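Long-range contact in cGAS/DncV-like nucleotidyltransferase in E. coli homolog (PDB 6E0N), which probably makes cyclic dinucleotides from ATP or GTP as second messengers that raise a bacterial antiphage defence upon infection: residues T182-R187 with V226-F231. Residues are numbered along the deposited sequence; the frame is centred on the assembly and turned at random.
Sequences TNQTYR and VPNNQF. With GTP (guanosine-5'-triphosphate), chain D.
The amide of Asn228 is gripped at both ends: its ND2 donates to OE1 of Gln184 at 3.0 Å, while its OD1 accepts from Lys181 NZ, a lysine that also bonds to Val226 O. The bond to Gln184 is moderately bent (N-H...O 148°). The oxygen lies close to the Asn228 amide plane, but the nitrogen sits well above the Gln184 carbonyl plane, not on a lone pair of OE1, and the two amide planes are turned 72° apart. With CG anti to its carbonyl carbon and an extended chain, Gln184 reaches across to the asparagine. Between this polar edge and a buried apolar patch stands Thr185. Its CG2 touches Asn228 OD1 at 3.4 Å and comes obliquely to the Phe231 ring, 3.7 Å from CD1. The methyl faces that way because OG1 takes the position between N and carbonyl carbon (chi1 53°), where it bonds to Lys181 O and Tyr189 N. Farther along, Tyr186 brings the CE2 edge of its ring in plane to Phe231 O at 3.7 Å. Arg187 turns from this interface to the GTP gamma-phosphate: NE bonds O3G at 2.8 Å and NH2 bonds O2G, while NH1 goes to Asn183 OD1, a second-shell amide that helps hold the guanidinium. Arg191 and Arg194 also bind this GTP. The contact thus joins the turn linking helices 171-184 and 188-205 to the loop between helices 216-224 and 236-252, which carries a short 3-10 turn at 228-230, with Phe231 packed among Leu188 and Met192 of helix 188-205 and Thr239 and Val243 of helix 236-252.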
ATOM      1  N   THR A 182       1.038 -12.957  -7.837  1.00 11.63           N
ATOM      2  CA  THR A 182       1.125 -13.962  -6.785  1.00 12.91           C
ATOM      3  C   THR A 182       0.473 -15.271  -7.221  1.00 13.23           C
ATOM      4  O   THR A 182       0.967 -16.353  -6.883  1.00 14.28           O
ATOM      5  CB  THR A 182       0.563 -13.426  -5.467  1.00 15.55           C
ATOM      6  OG1 THR A 182       1.402 -13.874  -4.393  1.00 14.67           O
ATOM      7  CG2 THR A 182      -0.852 -13.899  -5.234  1.00 16.80           C
ATOM      8  N   ASN A 183      -0.607 -15.196  -8.004  1.00 13.55           N
ATOM      9  CA  ASN A 183      -1.238 -16.408  -8.513  1.00 14.29           C
ATOM     10  C   ASN A 183      -0.347 -17.151  -9.496  1.00 15.12           C
ATOM     11  O   ASN A 183      -0.506 -18.367  -9.662  1.00 16.49           O
ATOM     12  CB  ASN A 183      -2.578 -16.072  -9.175  1.00 15.09           C
ATOM     13  CG  ASN A 183      -3.637 -15.647  -8.171  1.00 16.76           C
ATOM     14  OD1 ASN A 183      -3.489 -15.851  -6.966  1.00 17.71           O
ATOM     15  ND2 ASN A 183      -4.716 -15.062  -8.669  1.00 17.67           N
ATOM     16  N   GLN A 184       0.598 -16.459 -10.133  1.00 15.20           N
ATOM     17  CA  GLN A 184       1.493 -17.085 -11.099  1.00 17.34           C
ATOM     18  C   GLN A 184       2.812 -17.545 -10.496  1.00 16.83           C
ATOM     19  O   GLN A 184       3.582 -18.226 -11.186  1.00 21.12           O
ATOM     20  CB  GLN A 184       1.825 -16.103 -12.227  1.00 17.53           C
ATOM     21  CG  GLN A 184       0.683 -15.786 -13.154  1.00 19.27           C
ATOM     22  CD  GLN A 184       0.985 -14.605 -14.059  1.00 22.37           C
ATOM     23  OE1 GLN A 184       1.806 -13.752 -13.729  1.00 24.69           O
ATOM     24  NE2 GLN A 184       0.319 -14.550 -15.201  1.00 26.92           N
ATOM     25  N   THR A 185       3.102 -17.185  -9.248  1.00 13.89           N
ATOM     26  CA  THR A 185       4.402 -17.449  -8.646  1.00 14.84           C
ATOM     27  C   THR A 185       4.298 -18.360  -7.429  1.00 13.84           C
ATOM     28  O   THR A 185       5.059 -18.215  -6.470  1.00 15.21           O
ATOM     29  CB  THR A 185       5.110 -16.145  -8.274  1.00 13.98           C
ATOM     30  OG1 THR A 185       4.255 -15.327  -7.459  1.00 13.62           O
ATOM     31  CG2 THR A 185       5.514 -15.371  -9.522  1.00 15.55           C
ATOM     32  N   TYR A 186       3.364 -19.310  -7.453  1.00 14.75           N
ATOM     33  CA  TYR A 186       3.176 -20.223  -6.333  1.00 14.59           C
ATOM     34  C   TYR A 186       2.874 -19.460  -5.045  1.00 14.99           C
ATOM     35  O   TYR A 186       3.240 -19.897  -3.949  1.00 16.28           O
ATOM     36  CB  TYR A 186       4.389 -21.142  -6.160  1.00 16.96           C
ATOM     37  CG  TYR A 186       4.875 -21.749  -7.455  1.00 19.22           C
ATOM     38  CD1 TYR A 186       4.168 -22.770  -8.076  1.00 20.86           C
ATOM     39  CD2 TYR A 186       6.037 -21.297  -8.058  1.00 21.56           C
ATOM     40  CE1 TYR A 186       4.607 -23.328  -9.264  1.00 23.75           C
ATOM     41  CE2 TYR A 186       6.485 -21.849  -9.247  1.00 23.71           C
ATOM     42  CZ  TYR A 186       5.764 -22.865  -9.844  1.00 25.44           C
ATOM     43  OH  TYR A 186       6.208 -23.415 -11.026  1.00 30.70           O
ATOM     44  N   ARG A 187       2.217 -18.306  -5.179  1.00 14.47           N
ATOM     45  CA  ARG A 187       1.844 -17.437  -4.066  1.00 14.70           C
ATOM     46  C   ARG A 187       3.057 -16.797  -3.398  1.00 14.04           C
ATOM     47  O   ARG A 187       2.927 -16.210  -2.316  1.00 15.37           O
ATOM     48  CB  ARG A 187       0.961 -18.171  -3.050  1.00 16.60           C
ATOM     49  CG  ARG A 187      -0.131 -19.011  -3.719  1.00 16.91           C
ATOM     50  CD  ARG A 187      -1.370 -19.193  -2.839  1.00 17.74           C
ATOM     51  NE  ARG A 187      -1.887 -17.895  -2.421  1.00 18.43           N
ATOM     52  CZ  ARG A 187      -2.559 -17.063  -3.210  1.00 19.94           C
ATOM     53  NH1 ARG A 187      -2.822 -17.398  -4.465  1.00 20.96           N
ATOM     54  NH2 ARG A 187      -2.969 -15.894  -2.739  1.00 20.54           N
ATOM     55  N   VAL A 226      10.668  -8.432 -10.346  1.00 13.15           N
ATOM     56  CA  VAL A 226      11.469  -9.657 -10.419  1.00 12.99           C
ATOM     57  C   VAL A 226      10.735 -10.671 -11.292  1.00 12.93           C
ATOM     58  O   VAL A 226       9.546 -10.956 -11.039  1.00 13.91           O
ATOM     59  CB  VAL A 226      11.708 -10.212  -9.016  1.00 12.42           C
ATOM     60  CG1 VAL A 226      12.446 -11.542  -9.091  1.00 12.68           C
ATOM     61  CG2 VAL A 226      12.471  -9.201  -8.161  1.00 13.22           C
ATOM     62  N   PRO A 227      11.374 -11.228 -12.324  1.00 14.13           N
ATOM     63  CA  PRO A 227      10.648 -12.134 -13.224  1.00 14.29           C
ATOM     64  C   PRO A 227      10.060 -13.332 -12.489  1.00 13.37           C
ATOM     65  O   PRO A 227      10.625 -13.836 -11.515  1.00 13.76           O
ATOM     66  CB  PRO A 227      11.711 -12.569 -14.238  1.00 16.10           C
ATOM     67  CG  PRO A 227      12.708 -11.428 -14.249  1.00 17.38           C
ATOM     68  CD  PRO A 227      12.728 -10.901 -12.823  1.00 15.65           C
ATOM     69  N   ASN A 228       8.913 -13.797 -12.989  1.00 14.36           N
ATOM     70  CA  ASN A 228       8.215 -14.902 -12.341  1.00 14.07           C
ATOM     71  C   ASN A 228       9.104 -16.130 -12.182  1.00 15.00           C
ATOM     72  O   ASN A 228       8.952 -16.878 -11.209  1.00 15.79           O
ATOM     73  CB  ASN A 228       6.973 -15.285 -13.148  1.00 15.61           C
ATOM     74  CG  ASN A 228       5.828 -14.302 -12.988  1.00 17.13           C
ATOM     75  OD1 ASN A 228       5.924 -13.323 -12.251  1.00 16.15           O
ATOM     76  ND2 ASN A 228       4.727 -14.571 -13.682  1.00 19.28           N
ATOM     77  N   ASN A 229      10.025 -16.367 -13.120  1.00 15.10           N
ATOM     78  CA  ASN A 229      10.838 -17.581 -13.062  1.00 17.72           C
ATOM     79  C   ASN A 229      11.899 -17.547 -11.965  1.00 17.69           C
ATOM     80  O   ASN A 229      12.662 -18.514 -11.842  1.00 20.34           O
ATOM     81  CB  ASN A 229      11.470 -17.907 -14.423  1.00 20.09           C
ATOM     82  CG  ASN A 229      12.516 -16.900 -14.854  1.00 22.85           C
ATOM     83  OD1 ASN A 229      12.902 -16.012 -14.097  1.00 22.93           O
ATOM     84  ND2 ASN A 229      12.997 -17.049 -16.085  1.00 26.76           N
ATOM     85  N   GLN A 230      11.964 -16.480 -11.171  1.00 16.00           N
ATOM     86  CA  GLN A 230      12.853 -16.427 -10.017  1.00 16.00           C
ATOM     87  C   GLN A 230      12.195 -16.960  -8.749  1.00 14.04           C
ATOM     88  O   GLN A 230      12.882 -17.143  -7.740  1.00 13.96           O
ATOM     89  CB  GLN A 230      13.292 -14.982  -9.746  1.00 17.92           C
ATOM     90  CG  GLN A 230      14.055 -14.317 -10.871  1.00 20.18           C
ATOM     91  CD  GLN A 230      15.461 -14.863 -11.034  1.00 24.50           C
ATOM     92  OE1 GLN A 230      16.131 -15.192 -10.055  1.00 24.97           O
ATOM     93  NE2 GLN A 230      15.912 -14.966 -12.277  1.00 28.50           N
ATOM     94  N   PHE A 231      10.884 -17.193  -8.768  1.00 13.71           N
ATOM     95  CA  PHE A 231      10.152 -17.672  -7.604  1.00 14.14           C
ATOM     96  C   PHE A 231      10.067 -19.192  -7.682  1.00 13.92           C
ATOM     97  O   PHE A 231       9.476 -19.741  -8.618  1.00 16.02           O
ATOM     98  CB  PHE A 231       8.771 -17.021  -7.551  1.00 14.17           C
ATOM     99  CG  PHE A 231       8.827 -15.517  -7.423  1.00 13.27           C
ATOM    100  CD1 PHE A 231       9.028 -14.718  -8.538  1.00 13.61           C
ATOM    101  CD2 PHE A 231       8.699 -14.906  -6.186  1.00 14.01           C
ATOM    102  CE1 PHE A 231       9.090 -13.339  -8.423  1.00 13.14           C
ATOM    103  CE2 PHE A 231       8.757 -13.522  -6.068  1.00 14.34           C
ATOM    104  CZ  PHE A 231       8.946 -12.742  -7.191  1.00 13.90           C
TER
HETATM  105  PG  GTP D 303      -1.332 -16.078   0.828  1.00 19.84           P
HETATM  106  O1G GTP D 303       0.089 -16.176   1.328  1.00 20.64           O
HETATM  107  O2G GTP D 303      -1.394 -15.053  -0.281  1.00 19.80           O
HETATM  108  O3G GTP D 303      -1.807 -17.434   0.353  1.00 20.91           O
HETATM  109  O3B GTP D 303      -2.235 -15.546   2.058  1.00 22.63           O
HETATM  110  PB  GTP D 303      -3.758 -15.944   2.397  1.00 29.32           P
HETATM  111  O1B GTP D 303      -4.173 -15.277   3.681  1.00 31.52           O
HETATM  112  O2B GTP D 303      -3.918 -17.438   2.484  1.00 31.01           O
HETATM  113  O3A GTP D 303      -4.628 -15.318   1.197  1.00 35.71           O
HETATM  114  PA  GTP D 303      -5.413 -16.214   0.129  1.00 40.00           P
HETATM  115  O1A GTP D 303      -4.759 -17.567  -0.050  1.00 41.51           O
HETATM  116  O2A GTP D 303      -5.468 -15.482  -1.193  1.00 42.48           O
HETATM  117  O5' GTP D 303      -6.919 -16.381   0.656  1.00 42.03           O
HETATM  118  C5' GTP D 303      -7.823 -15.310   0.572  1.00 42.69           C
HETATM  119  C4' GTP D 303      -9.169 -15.820   1.049  1.00 41.85           C
HETATM  120  O4' GTP D 303      -9.867 -16.442  -0.045  1.00 41.70           O
HETATM  121  C3' GTP D 303      -9.069 -16.887   2.147  1.00 41.68           C
HETATM  122  O3' GTP D 303     -10.125 -16.695   3.056  1.00 41.52           O
HETATM  123  C2' GTP D 303      -9.250 -18.235   1.423  1.00 42.48           C
HETATM  124  O2' GTP D 303      -9.858 -19.184   2.227  1.00 43.68           O
HETATM  125  C1' GTP D 303     -10.141 -17.835   0.233  1.00 40.26           C
HETATM  126  N9  GTP D 303     -10.013 -18.639  -0.974  1.00 37.24           N
HETATM  127  C8  GTP D 303      -9.221 -19.725  -1.135  1.00 37.99           C
HETATM  128  N7  GTP D 303      -9.418 -20.211  -2.378  1.00 38.77           N
HETATM  129  C5  GTP D 303     -10.354 -19.455  -2.997  1.00 37.87           C
HETATM  130  C6  GTP D 303     -10.921 -19.512  -4.264  1.00 37.72           C
HETATM  131  O6  GTP D 303     -10.582 -20.386  -5.063  1.00 41.01           O
HETATM  132  N1  GTP D 303     -11.874 -18.583  -4.623  1.00 33.78           N
HETATM  133  C2  GTP D 303     -12.253 -17.604  -3.726  1.00 31.83           C
HETATM  134  N2  GTP D 303     -13.168 -16.712  -4.080  1.00 29.00           N
HETATM  135  N3  GTP D 303     -11.687 -17.549  -2.468  1.00 32.19           N
HETATM  136  C4  GTP D 303     -10.749 -18.463  -2.112  1.00 35.78           C